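Local coordinates for response regulator receiver protein (Desulfuromonas acetoxidans, PDB 2ZAY) that probably acts in signal transduction through a CheY-like response regulator receiver domain, the part of the longer protein present here, at residues P84-E96 / L100-V113. Numbering follows the deposited sequence.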
ATOM      1  N   PRO A  84      -5.011   7.469   0.410  1.00 19.80           N
ATOM      2  CA  PRO A  84      -5.537   6.166   0.838  1.00 19.43           C
ATOM      3  C   PRO A  84      -4.443   5.113   0.960  1.00 19.32           C
ATOM      4  O   PRO A  84      -3.485   5.107   0.186  1.00 19.61           O
ATOM      5  CB  PRO A  84      -6.562   5.826  -0.244  1.00 20.09           C
ATOM      6  CG  PRO A  84      -6.003   6.508  -1.473  1.00 19.09           C
ATOM      7  CD  PRO A  84      -5.540   7.844  -0.916  1.00 20.15           C
ATOM      8  N   VAL A  85      -4.591   4.225   1.938  1.00 18.24           N
ATOM      9  CA  VAL A  85      -3.593   3.177   2.161  1.00 18.05           C
ATOM     10  C   VAL A  85      -4.242   1.798   2.179  1.00 18.04           C
ATOM     11  O   VAL A  85      -5.211   1.562   2.908  1.00 18.43           O
ATOM     12  CB  VAL A  85      -2.839   3.397   3.505  1.00 16.74           C
ATOM     13  CG1 VAL A  85      -1.677   2.398   3.625  1.00 18.79           C
ATOM     14  CG2 VAL A  85      -2.306   4.834   3.581  1.00 17.92           C
ATOM     15  N   ILE A  86      -3.710   0.894   1.360  1.00 17.36           N
ATOM     16  CA  ILE A  86      -4.205  -0.480   1.287  1.00 17.14           C
ATOM     17  C   ILE A  86      -3.199  -1.367   2.008  1.00 18.76           C
ATOM     18  O   ILE A  86      -1.992  -1.221   1.806  1.00 19.96           O
ATOM     19  CB  ILE A  86      -4.304  -0.986  -0.178  1.00 17.24           C
ATOM     20  CG1 ILE A  86      -5.447  -0.276  -0.914  1.00 16.34           C
ATOM     21  CG2 ILE A  86      -4.526  -2.513  -0.192  1.00 16.69           C
ATOM     22  CD1 ILE A  86      -5.578  -0.715  -2.359  1.00 18.47           C
ATOM     23  N   ALA A  87      -3.682  -2.270   2.856  1.00 18.95           N
ATOM     24  CA  ALA A  87      -2.789  -3.177   3.560  1.00 20.23           C
ATOM     25  C   ALA A  87      -2.715  -4.521   2.852  1.00 20.10           C
ATOM     26  O   ALA A  87      -3.722  -5.043   2.375  1.00 20.46           O
ATOM     27  CB  ALA A  87      -3.256  -3.383   5.004  1.00 19.10           C
ATOM     28  N   LEU A  88      -1.506  -5.067   2.791  1.00 21.71           N
ATOM     29  CA  LEU A  88      -1.246  -6.363   2.185  1.00 23.64           C
ATOM     30  C   LEU A  88      -0.712  -7.219   3.329  1.00 23.64           C
ATOM     31  O   LEU A  88       0.224  -6.824   4.014  1.00 24.04           O
ATOM     32  CB  LEU A  88      -0.187  -6.222   1.091  1.00 26.06           C
ATOM     33  CG  LEU A  88      -0.611  -6.429  -0.364  1.00 30.17           C
ATOM     34  CD1 LEU A  88      -1.885  -5.665  -0.678  1.00 28.58           C
ATOM     35  CD2 LEU A  88       0.539  -5.997  -1.271  1.00 32.10           C
ATOM     36  N   SER A  89      -1.300  -8.385   3.561  1.00 25.40           N
ATOM     37  CA  SER A  89      -0.809  -9.197   4.661  1.00 25.58           C
ATOM     38  C   SER A  89      -0.717 -10.674   4.358  1.00 26.67           C
ATOM     39  O   SER A  89      -1.610 -11.257   3.738  1.00 23.54           O
ATOM     40  CB  SER A  89      -1.680  -8.992   5.901  1.00 27.17           C
ATOM     41  OG  SER A  89      -1.250  -9.839   6.954  1.00 26.74           O
ATOM     42  N   GLY A  90       0.383 -11.267   4.806  1.00 28.58           N
ATOM     43  CA  GLY A  90       0.598 -12.685   4.608  1.00 32.25           C
ATOM     44  C   GLY A  90      -0.037 -13.503   5.717  1.00 32.71           C
ATOM     45  O   GLY A  90       0.053 -14.730   5.711  1.00 34.51           O
ATOM     46  N   ARG A  91      -0.665 -12.831   6.678  1.00 32.46           N
ATOM     47  CA  ARG A  91      -1.329 -13.518   7.786  1.00 33.84           C
ATOM     48  C   ARG A  91      -2.823 -13.495   7.517  1.00 33.67           C
ATOM     49  O   ARG A  91      -3.471 -14.535   7.406  1.00 34.79           O
ATOM     50  CB  ARG A  91      -1.012 -12.820   9.111  1.00 34.24           C
ATOM     51  CG  ARG A  91       0.470 -12.760   9.385  1.00 37.26           C
ATOM     52  CD  ARG A  91       0.790 -12.246  10.775  1.00 40.21           C
ATOM     53  NE  ARG A  91       2.218 -12.388  11.046  1.00 42.57           N
ATOM     54  CZ  ARG A  91       2.793 -12.143  12.218  1.00 42.21           C
ATOM     55  NH1 ARG A  91       2.060 -11.735  13.248  1.00 40.92           N
ATOM     56  NH2 ARG A  91       4.101 -12.315  12.358  1.00 42.55           N
ATOM     57  N   ALA A  92      -3.371 -12.295   7.410  1.00 33.43           N
ATOM     58  CA  ALA A  92      -4.779 -12.130   7.100  1.00 31.97           C
ATOM     59  C   ALA A  92      -5.779 -12.891   7.977  1.00 31.43           C
ATOM     60  O   ALA A  92      -6.695 -13.547   7.468  1.00 31.24           O
ATOM     61  CB  ALA A  92      -5.011 -12.475   5.635  1.00 31.67           C
ATOM     62  N   THR A  93      -5.605 -12.818   9.289  1.00 28.24           N
ATOM     63  CA  THR A  93      -6.566 -13.442  10.183  1.00 27.74           C
ATOM     64  C   THR A  93      -7.767 -12.495  10.109  1.00 29.11           C
ATOM     65  O   THR A  93      -7.624 -11.350   9.665  1.00 25.83           O
ATOM     66  CB  THR A  93      -6.051 -13.473  11.628  1.00 27.82           C
ATOM     67  OG1 THR A  93      -5.649 -12.152  12.017  1.00 29.73           O
ATOM     68  CG2 THR A  93      -4.857 -14.422  11.752  1.00 29.47           C
ATOM     69  N   ALA A  94      -8.941 -12.960  10.530  1.00 29.39           N
ATOM     70  CA  ALA A  94     -10.132 -12.117  10.504  1.00 28.66           C
ATOM     71  C   ALA A  94      -9.911 -10.940  11.439  1.00 28.47           C
ATOM     72  O   ALA A  94     -10.305  -9.810  11.141  1.00 24.89           O
ATOM     73  CB  ALA A  94     -11.358 -12.912  10.946  1.00 30.16           C
ATOM     74  N   LYS A  95      -9.262 -11.209  12.571  1.00 27.59           N
ATOM     75  CA  LYS A  95      -8.995 -10.168  13.548  1.00 28.50           C
ATOM     76  C   LYS A  95      -8.030  -9.122  13.006  1.00 27.22           C
ATOM     77  O   LYS A  95      -8.196  -7.942  13.278  1.00 25.94           O
ATOM     78  CB  LYS A  95      -8.434 -10.769  14.840  1.00 32.03           C
ATOM     79  CG  LYS A  95      -8.233  -9.737  15.945  1.00 36.06           C
ATOM     80  CD  LYS A  95      -7.721 -10.375  17.227  1.00 41.31           C
ATOM     81  CE  LYS A  95      -8.761 -11.289  17.864  1.00 42.01           C
ATOM     82  NZ  LYS A  95      -9.878 -10.530  18.496  1.00 45.88           N
ATOM     83  N   GLU A  96      -7.024  -9.544  12.244  1.00 25.06           N
ATOM     84  CA  GLU A  96      -6.076  -8.577  11.696  1.00 26.15           C
ATOM     85  C   GLU A  96      -6.774  -7.720  10.655  1.00 23.19           C
ATOM     86  O   GLU A  96      -6.614  -6.495  10.636  1.00 24.83           O
ATOM     87  CB  GLU A  96      -4.883  -9.264  11.035  1.00 26.59           C
ATOM     88  CG  GLU A  96      -3.810  -8.273  10.580  1.00 31.30           C
ATOM     89  CD  GLU A  96      -2.794  -8.891   9.639  1.00 32.64           C
ATOM     90  OE1 GLU A  96      -1.608  -8.517   9.713  1.00 38.10           O
ATOM     91  OE2 GLU A  96      -3.182  -9.743   8.814  1.00 36.63           O
ATOM     92  N   LEU A 100      -7.091  -3.579  10.963  1.00 21.20           N
ATOM     93  CA  LEU A 100      -6.559  -2.636   9.981  1.00 22.53           C
ATOM     94  C   LEU A 100      -7.669  -1.793   9.358  1.00 19.53           C
ATOM     95  O   LEU A 100      -7.542  -0.572   9.235  1.00 19.60           O
ATOM     96  CB  LEU A 100      -5.785  -3.381   8.898  1.00 24.01           C
ATOM     97  CG  LEU A 100      -4.509  -4.073   9.392  1.00 30.08           C
ATOM     98  CD1 LEU A 100      -3.773  -4.683   8.200  1.00 30.95           C
ATOM     99  CD2 LEU A 100      -3.619  -3.077  10.111  1.00 31.14           C
ATOM    100  N   LEU A 101      -8.762  -2.435   8.973  1.00 20.31           N
ATOM    101  CA  LEU A 101      -9.880  -1.687   8.403  1.00 19.94           C
ATOM    102  C   LEU A 101     -10.443  -0.698   9.437  1.00 20.81           C
ATOM    103  O   LEU A 101     -10.772   0.441   9.101  1.00 19.89           O
ATOM    104  CB  LEU A 101     -10.990  -2.641   7.937  1.00 19.42           C
ATOM    105  CG  LEU A 101     -10.691  -3.517   6.715  1.00 22.54           C
ATOM    106  CD1 LEU A 101     -11.916  -4.348   6.370  1.00 19.90           C
ATOM    107  CD2 LEU A 101     -10.311  -2.634   5.529  1.00 21.76           C
ATOM    108  N   ASP A 102     -10.549  -1.132  10.692  1.00 21.28           N
ATOM    109  CA  ASP A 102     -11.091  -0.260  11.743  1.00 23.58           C
ATOM    110  C   ASP A 102     -10.231   0.981  11.960  1.00 23.82           C
ATOM    111  O   ASP A 102     -10.749   2.051  12.282  1.00 23.79           O
ATOM    112  CB  ASP A 102     -11.256  -1.033  13.061  1.00 24.95           C
ATOM    113  CG  ASP A 102     -12.382  -2.065  13.000  1.00 30.77           C
ATOM    114  OD1 ASP A 102     -13.293  -1.927  12.155  1.00 32.49           O
ATOM    115  OD2 ASP A 102     -12.375  -3.015  13.808  1.00 33.64           O
ATOM    116  N   MET A 103      -8.922   0.818  11.764  1.00 23.96           N
ATOM    117  CA  MET A 103      -7.908   1.875  11.889  1.00 24.59           C
ATOM    118  C   MET A 103      -8.018   2.943  10.813  1.00 23.93           C
ATOM    119  O   MET A 103      -7.607   4.091  11.023  1.00 24.72           O
ATOM    120  CB  MET A 103      -6.512   1.286  11.729  1.00 26.70           C
ATOM    121  CG  MET A 103      -5.763   0.993  12.974  1.00 29.39           C
ATOM    122  SD  MET A 103      -4.169   0.352  12.473  1.00 18.59           S
ATOM    123  CE  MET A 103      -3.236   1.852  12.252  1.00 22.08           C
ATOM    124  N   GLY A 104      -8.509   2.554   9.641  1.00 21.25           N
ATOM    125  CA  GLY A 104      -8.627   3.516   8.561  1.00 20.80           C
ATOM    126  C   GLY A 104      -8.004   3.068   7.250  1.00 20.15           C
ATOM    127  O   GLY A 104      -8.050   3.804   6.258  1.00 18.30           O
ATOM    128  N   PHE A 105      -7.391   1.888   7.230  1.00 18.12           N
ATOM    129  CA  PHE A 105      -6.826   1.390   5.977  1.00 19.30           C
ATOM    130  C   PHE A 105      -8.008   1.329   5.014  1.00 19.28           C
ATOM    131  O   PHE A 105      -9.083   0.843   5.376  1.00 17.66           O
ATOM    132  CB  PHE A 105      -6.211  -0.000   6.171  1.00 18.84           C
ATOM    133  CG  PHE A 105      -4.781   0.032   6.663  1.00 20.33           C
ATOM    134  CD1 PHE A 105      -3.724   0.086   5.762  1.00 18.93           C
ATOM    135  CD2 PHE A 105      -4.497   0.049   8.031  1.00 20.62           C
ATOM    136  CE1 PHE A 105      -2.393   0.160   6.212  1.00 19.78           C
ATOM    137  CE2 PHE A 105      -3.169   0.123   8.492  1.00 20.24           C
ATOM    138  CZ  PHE A 105      -2.122   0.179   7.581  1.00 20.51           C
ATOM    139  N   ILE A 106      -7.822   1.823   3.794  1.00 16.48           N
ATOM    140  CA  ILE A 106      -8.931   1.846   2.840  1.00 19.03           C
ATOM    141  C   ILE A 106      -9.333   0.466   2.321  1.00 18.69           C
ATOM    142  O   ILE A 106     -10.466   0.271   1.870  1.00 20.22           O
ATOM    143  CB  ILE A 106      -8.621   2.795   1.659  1.00 19.39           C
ATOM    144  CG1 ILE A 106      -9.932   3.303   1.061  1.00 23.77           C
ATOM    145  CG2 ILE A 106      -7.761   2.089   0.629  1.00 19.79           C
ATOM    146  CD1 ILE A 106      -9.745   4.460   0.110  1.00 27.27           C
ATOM    147  N   ASP A 107      -8.407  -0.485   2.360  1.00 18.03           N
ATOM    148  CA  ASP A 107      -8.706  -1.854   1.937  1.00 19.19           C
ATOM    149  C   ASP A 107      -7.671  -2.798   2.546  1.00 18.62           C
ATOM    150  O   ASP A 107      -6.651  -2.356   3.089  1.00 17.72           O
ATOM    151  CB  ASP A 107      -8.708  -1.999   0.403  1.00 19.41           C
ATOM    152  CG  ASP A 107      -9.648  -3.115  -0.078  1.00 22.85           C
ATOM    153  OD1 ASP A 107      -9.946  -4.040   0.711  1.00 25.49           O
ATOM    154  OD2 ASP A 107     -10.087  -3.077  -1.247  1.00 22.90           O
ATOM    155  N   PHE A 108      -7.950  -4.094   2.465  1.00 18.50           N
ATOM    156  CA  PHE A 108      -7.065  -5.119   3.010  1.00 20.72           C
ATOM    157  C   PHE A 108      -7.032  -6.285   2.028  1.00 22.30           C
ATOM    158  O   PHE A 108      -8.083  -6.808   1.642  1.00 22.53           O
ATOM    159  CB  PHE A 108      -7.599  -5.591   4.361  1.00 22.22           C
ATOM    160  CG  PHE A 108      -6.774  -6.678   4.995  1.00 23.85           C
ATOM    161  CD1 PHE A 108      -5.734  -6.364   5.862  1.00 25.30           C
ATOM    162  CD2 PHE A 108      -7.042  -8.018   4.721  1.00 27.81           C
ATOM    163  CE1 PHE A 108      -4.967  -7.371   6.455  1.00 27.94           C
ATOM    164  CE2 PHE A 108      -6.285  -9.037   5.305  1.00 28.82           C
ATOM    165  CZ  PHE A 108      -5.244  -8.710   6.176  1.00 28.93           C
ATOM    166  N   ILE A 109      -5.833  -6.691   1.624  1.00 22.04           N
ATOM    167  CA  ILE A 109      -5.686  -7.782   0.670  1.00 24.39           C
ATOM    168  C   ILE A 109      -4.747  -8.847   1.206  1.00 24.35           C
ATOM    169  O   ILE A 109      -3.609  -8.557   1.578  1.00 24.53           O
ATOM    170  CB  ILE A 109      -5.119  -7.268  -0.668  1.00 25.62           C
ATOM    171  CG1 ILE A 109      -5.986  -6.119  -1.192  1.00 26.34           C
ATOM    172  CG2 ILE A 109      -5.070  -8.410  -1.690  1.00 27.98           C
ATOM    173  CD1 ILE A 109      -5.430  -5.469  -2.449  1.00 26.28           C
ATOM    174  N   ALA A 110      -5.230 -10.083   1.242  1.00 25.13           N
ATOM    175  CA  ALA A 110      -4.429 -11.193   1.732  1.00 26.33           C
ATOM    176  C   ALA A 110      -3.466 -11.724   0.676  1.00 28.34           C
ATOM    177  O   ALA A 110      -3.839 -11.900  -0.486  1.00 29.12           O
ATOM    178  CB  ALA A 110      -5.342 -12.320   2.206  1.00 28.03           C
ATOM    179  N   LYS A 111      -2.221 -11.952   1.081  1.00 29.30           N
ATOM    180  CA  LYS A 111      -1.214 -12.520   0.192  1.00 32.95           C
ATOM    181  C   LYS A 111      -1.541 -14.017   0.117  1.00 35.36           C
ATOM    182  O   LYS A 111      -2.242 -14.544   0.980  1.00 35.77           O
ATOM    183  CB  LYS A 111       0.192 -12.339   0.780  1.00 32.90           C
ATOM    184  CG  LYS A 111       0.756 -10.924   0.731  1.00 34.70           C
ATOM    185  CD  LYS A 111       2.085 -10.866   1.478  1.00 37.46           C
ATOM    186  CE  LYS A 111       3.067  -9.870   0.862  1.00 39.56           C
ATOM    187  NZ  LYS A 111       2.555  -8.482   0.834  1.00 43.47           N
ATOM    188  N   PRO A 112      -1.053 -14.720  -0.922  1.00 37.48           N
ATOM    189  CA  PRO A 112      -0.232 -14.190  -2.010  1.00 38.32           C
ATOM    190  C   PRO A 112      -1.043 -13.235  -2.869  1.00 39.18           C
ATOM    191  O   PRO A 112      -2.262 -13.368  -2.988  1.00 39.55           O
ATOM    192  CB  PRO A 112       0.193 -15.450  -2.764  1.00 39.21           C
ATOM    193  CG  PRO A 112      -0.963 -16.365  -2.553  1.00 38.74           C
ATOM    194  CD  PRO A 112      -1.257 -16.171  -1.089  1.00 37.36           C
ATOM    195  N   VAL A 113      -0.353 -12.270  -3.461  1.00 40.66           N
ATOM    196  CA  VAL A 113      -0.987 -11.268  -4.295  1.00 41.07           C
ATOM    197  C   VAL A 113      -1.290 -11.757  -5.703  1.00 40.98           C
ATOM    198  O   VAL A 113      -0.464 -12.405  -6.345  1.00 40.93           O
ATOM    199  CB  VAL A 113      -0.097 -10.018  -4.404  1.00 42.85           C
ATOM    200  CG1 VAL A 113      -0.773  -8.966  -5.273  1.00 44.05           C
ATOM    201  CG2 VAL A 113       0.190  -9.470  -3.018  1.00 43.54           C
TER
HETATM  202  O   HOH W   1      -6.698   4.739   4.159  1.00 22.65           O
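The last beta-alpha-beta crossover of the CheY-like receiver fold brings Ala87 and Ser89 of strand 85-89 against Phe108 of the outermost strand 107-110, with helix 94-103 making the connection. The strands run parallel, and Ala87 and Ser89 each spend both backbone polar groups on the neighbour: Ala87 N binds Asp107 O while Ile109 N reaches Ala87 O at 2.8 Å, a pattern that Ser89 repeats with Ile109 O and Lys111 N. Ala87, Ser89 and Phe108 face the crossover helix, whose Leu100 CD1 presses on Ala87 CB at 3.5 Å. With CG anti to the backbone N (chi1 179°), Phe108 sends its ring under the helix start, where CZ lies 3.6 Å from Ser89 CB, and Ala92 CA and Leu100 CD1 meet the ring edge in its plane. Glu96 OE2 also comes to that edge, its carboxylate turned 65° from the ring, and accepts a 2.7 Å bond from Ser89 OG on its syn side; Asn61 holds OE1. Cutting Phe108 back to an alanine would probably leave the space beside Ser89 CB, Ala92 and Leu100 unfilled and the carboxylate without its ring neighbour. On the opposite sheet face, Leu88 CD1 lies alongside Ile109 CB at 3.6 Å, and Leu118 of helix 115-129 packs on Ile109. Lys111, followed by the cis peptide to Pro112, is consistent with the lysine that receiver domains carry at the end of this strand; bent at chi3 and chi4, its chain crosses Leu88 at about a right angle and carries NZ to a salt bridge with Asp15, passing 3.6 Å from Leu88 CB.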